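Local coordinates for glucocorticoid modulatory element-binding protein 1 (Homo sapiens, PDB 1OQJ) that binds glucocorticoid modulatory elements in promoter DNA through its zinc-containing SAND domain and raises transcriptional sensitivity to low glucocorticoid levels, at residues A[10-15]-A[62-67]. Residues are numbered along the deposited sequence; the frame is centred on the assembly and turned at random.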
ATOM      1  N   TYR A  10      -5.671  -6.884   2.925  1.00  6.99           N
ATOM      2  CA  TYR A  10      -4.495  -7.527   3.499  1.00  6.63           C
ATOM      3  C   TYR A  10      -3.988  -6.734   4.691  1.00  7.38           C
ATOM      4  O   TYR A  10      -4.007  -5.501   4.681  1.00  7.75           O
ATOM      5  CB  TYR A  10      -3.349  -7.620   2.489  1.00  8.31           C
ATOM      6  CG  TYR A  10      -3.605  -8.544   1.331  1.00  8.54           C
ATOM      7  CD1 TYR A  10      -4.143  -8.066   0.143  1.00 10.21           C
ATOM      8  CD2 TYR A  10      -3.313  -9.901   1.427  1.00 10.87           C
ATOM      9  CE1 TYR A  10      -4.388  -8.919  -0.930  1.00 10.39           C
ATOM     10  CE2 TYR A  10      -3.553 -10.764   0.367  1.00  9.92           C
ATOM     11  CZ  TYR A  10      -4.090 -10.266  -0.808  1.00 11.04           C
ATOM     12  OH  TYR A  10      -4.340 -11.118  -1.862  1.00 13.32           O
ATOM     13  N   PRO A  11      -3.548  -7.433   5.743  1.00  8.01           N
ATOM     14  CA  PRO A  11      -3.025  -6.750   6.926  1.00  8.15           C
ATOM     15  C   PRO A  11      -1.609  -6.295   6.576  1.00  8.96           C
ATOM     16  O   PRO A  11      -0.812  -7.082   6.049  1.00  9.12           O
ATOM     17  CB  PRO A  11      -3.045  -7.845   7.993  1.00  8.18           C
ATOM     18  CG  PRO A  11      -2.762  -9.087   7.193  1.00  8.33           C
ATOM     19  CD  PRO A  11      -3.628  -8.889   5.961  1.00  8.34           C
ATOM     20  N   ILE A  12      -1.303  -5.028   6.840  1.00  7.33           N
ATOM     21  CA  ILE A  12       0.025  -4.497   6.543  1.00  9.16           C
ATOM     22  C   ILE A  12       0.606  -3.793   7.760  1.00  8.86           C
ATOM     23  O   ILE A  12      -0.097  -3.535   8.739  1.00  8.64           O
ATOM     24  CB  ILE A  12      -0.006  -3.488   5.367  1.00  8.43           C
ATOM     25  CG1 ILE A  12      -0.919  -2.304   5.703  1.00  8.18           C
ATOM     26  CG2 ILE A  12      -0.466  -4.196   4.089  1.00  8.87           C
ATOM     27  CD1 ILE A  12      -0.893  -1.184   4.666  1.00  9.31           C
ATOM     28  N   THR A  13       1.899  -3.497   7.695  1.00  7.30           N
ATOM     29  CA  THR A  13       2.576  -2.802   8.779  1.00  8.52           C
ATOM     30  C   THR A  13       3.595  -1.827   8.214  1.00  8.29           C
ATOM     31  O   THR A  13       3.944  -1.871   7.033  1.00  9.48           O
ATOM     32  CB  THR A  13       3.347  -3.767   9.705  1.00  8.50           C
ATOM     33  OG1 THR A  13       4.419  -4.380   8.973  1.00 10.07           O
ATOM     34  CG2 THR A  13       2.423  -4.844  10.250  1.00  9.54           C
ATOM     35  N   CYS A  14       4.043  -0.925   9.074  1.00  9.66           N
ATOM     36  CA  CYS A  14       5.077   0.037   8.733  1.00  9.10           C
ATOM     37  C   CYS A  14       5.644   0.394  10.088  1.00 12.17           C
ATOM     38  O   CYS A  14       4.940   0.939  10.934  1.00 10.72           O
ATOM     39  CB  CYS A  14       4.517   1.282   8.050  1.00 10.01           C
ATOM     40  SG  CYS A  14       5.849   2.408   7.552  1.00 11.72           S
ATOM     41  N   GLY A  15       6.913   0.068  10.301  1.00 13.00           N
ATOM     42  CA  GLY A  15       7.505   0.335  11.594  1.00 13.38           C
ATOM     43  C   GLY A  15       6.739  -0.522  12.583  1.00 13.43           C
ATOM     44  O   GLY A  15       6.601  -1.729  12.380  1.00 14.22           O
ATOM     45  N   ARG A  62       8.770   0.141  -0.011  1.00 11.98           N
ATOM     46  CA  ARG A  62       9.708  -0.638   0.781  1.00 13.34           C
ATOM     47  C   ARG A  62       9.476  -0.414   2.277  1.00 11.37           C
ATOM     48  O   ARG A  62       9.854  -1.247   3.099  1.00 12.47           O
ATOM     49  CB  ARG A  62      11.155  -0.299   0.396  1.00 16.90           C
ATOM     50  CG  ARG A  62      11.582  -0.874  -0.957  1.00 21.84           C
ATOM     51  CD  ARG A  62      13.092  -0.783  -1.145  1.00 25.31           C
ATOM     52  NE  ARG A  62      13.563  -1.552  -2.296  1.00 28.94           N
ATOM     53  CZ  ARG A  62      13.365  -1.210  -3.565  1.00 30.68           C
ATOM     54  NH1 ARG A  62      12.704  -0.100  -3.862  1.00 31.87           N
ATOM     55  NH2 ARG A  62      13.828  -1.981  -4.541  1.00 32.40           N
ATOM     56  N   ALA A  63       8.837   0.703   2.622  1.00 10.83           N
ATOM     57  CA  ALA A  63       8.543   1.033   4.015  1.00 10.84           C
ATOM     58  C   ALA A  63       7.375   0.197   4.537  1.00 10.72           C
ATOM     59  O   ALA A  63       7.359  -0.211   5.698  1.00 11.78           O
ATOM     60  CB  ALA A  63       8.215   2.515   4.144  1.00 11.04           C
ATOM     61  N   ILE A  64       6.391  -0.043   3.675  1.00 10.36           N
ATOM     62  CA  ILE A  64       5.233  -0.845   4.054  1.00  9.17           C
ATOM     63  C   ILE A  64       5.545  -2.321   3.850  1.00  9.50           C
ATOM     64  O   ILE A  64       6.120  -2.706   2.833  1.00  9.84           O
ATOM     65  CB  ILE A  64       3.999  -0.487   3.205  1.00  8.42           C
ATOM     66  CG1 ILE A  64       3.615   0.975   3.439  1.00  8.45           C
ATOM     67  CG2 ILE A  64       2.831  -1.407   3.555  1.00  8.85           C
ATOM     68  CD1 ILE A  64       2.403   1.427   2.638  1.00  9.62           C
ATOM     69  N   ARG A  65       5.156  -3.144   4.817  1.00  8.79           N
ATOM     70  CA  ARG A  65       5.389  -4.579   4.738  1.00  9.21           C
ATOM     71  C   ARG A  65       4.077  -5.348   4.862  1.00  8.39           C
ATOM     72  O   ARG A  65       3.115  -4.877   5.465  1.00  8.45           O
ATOM     73  CB  ARG A  65       6.355  -5.023   5.842  1.00 11.42           C
ATOM     74  CG  ARG A  65       7.790  -4.550   5.636  1.00 14.60           C
ATOM     75  CD  ARG A  65       8.679  -4.921   6.819  1.00 18.90           C
ATOM     76  NE  ARG A  65      10.032  -4.379   6.682  1.00 20.35           N
ATOM     77  CZ  ARG A  65      10.993  -4.926   5.942  1.00 21.94           C
ATOM     78  NH1 ARG A  65      10.764  -6.042   5.265  1.00 20.26           N
ATOM     79  NH2 ARG A  65      12.186  -4.352   5.876  1.00 23.17           N
ATOM     80  N   LEU A  66       4.045  -6.529   4.261  1.00  8.90           N
ATOM     81  CA  LEU A  66       2.879  -7.392   4.303  1.00  9.67           C
ATOM     82  C   LEU A  66       3.469  -8.734   4.725  1.00 11.14           C
ATOM     83  O   LEU A  66       4.250  -9.335   3.991  1.00 10.82           O
ATOM     84  CB  LEU A  66       2.242  -7.455   2.914  1.00 11.34           C
ATOM     85  CG  LEU A  66       0.813  -7.986   2.799  1.00 11.52           C
ATOM     86  CD1 LEU A  66       0.209  -7.516   1.488  1.00 12.24           C
ATOM     87  CD2 LEU A  66       0.811  -9.501   2.889  1.00 14.32           C
ATOM     88  N   GLY A  67       3.127  -9.181   5.926  1.00 11.68           N
ATOM     89  CA  GLY A  67       3.688 -10.426   6.415  1.00 12.35           C
ATOM     90  C   GLY A  67       5.198 -10.308   6.559  1.00 13.27           C
ATOM     91  O   GLY A  67       5.923 -11.294   6.418  1.00 14.36           O
TER
HETATM   92  O   HOH W   1       1.228  -7.769   7.815  1.00  9.94           O
HETATM   93  O   HOH W   2       8.309  -1.190   8.096  1.00 19.45           O
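Residues 10-14 and 63-67 run antiparallel, 136° apart end to end, and meet in a single bridge at the hydrogen-bonded pair Thr-13 and Arg-65. Thr-13 N donates to Arg-65 O (2.9 Å), and Arg-65 N returns an almost straight bond to Thr-13 O (2.8 Å); both donors lie in the plane of the carbonyl they use. Thr-13 O also takes a CA-H contact from Ile-64, where the chain breaks out of helix 60-63. A water links each end, Pro-11 O to Gly-67 N and Ala-63 O to Gly-15 N. In this SAND domain the bridge ties strand 9-14, outermost in the four-stranded sheet and paired along its other edge with 17-22, to the short hairpin 65-66/69-70. The next residue, Cys-14, puts its side chain against that of Lys-54, a DNA-binding residue. On the buried side the Ile-12 side chain, with CG1 in the crowded place between backbone N and carbonyl carbon (chi1 60°), crosses that of Ile-64 obliquely, CD1 3.9 Å from Ile-64 CG2. Leu-66 sets CD1 against Tyr-10 CB (3.7 Å). On the more open side Thr-13 OG1 lies 3.7 Å from Arg-65 CB, while the arginine's extended chain carries the guanidinium away, where NH1 hydrogen-bonds Gly-68 O.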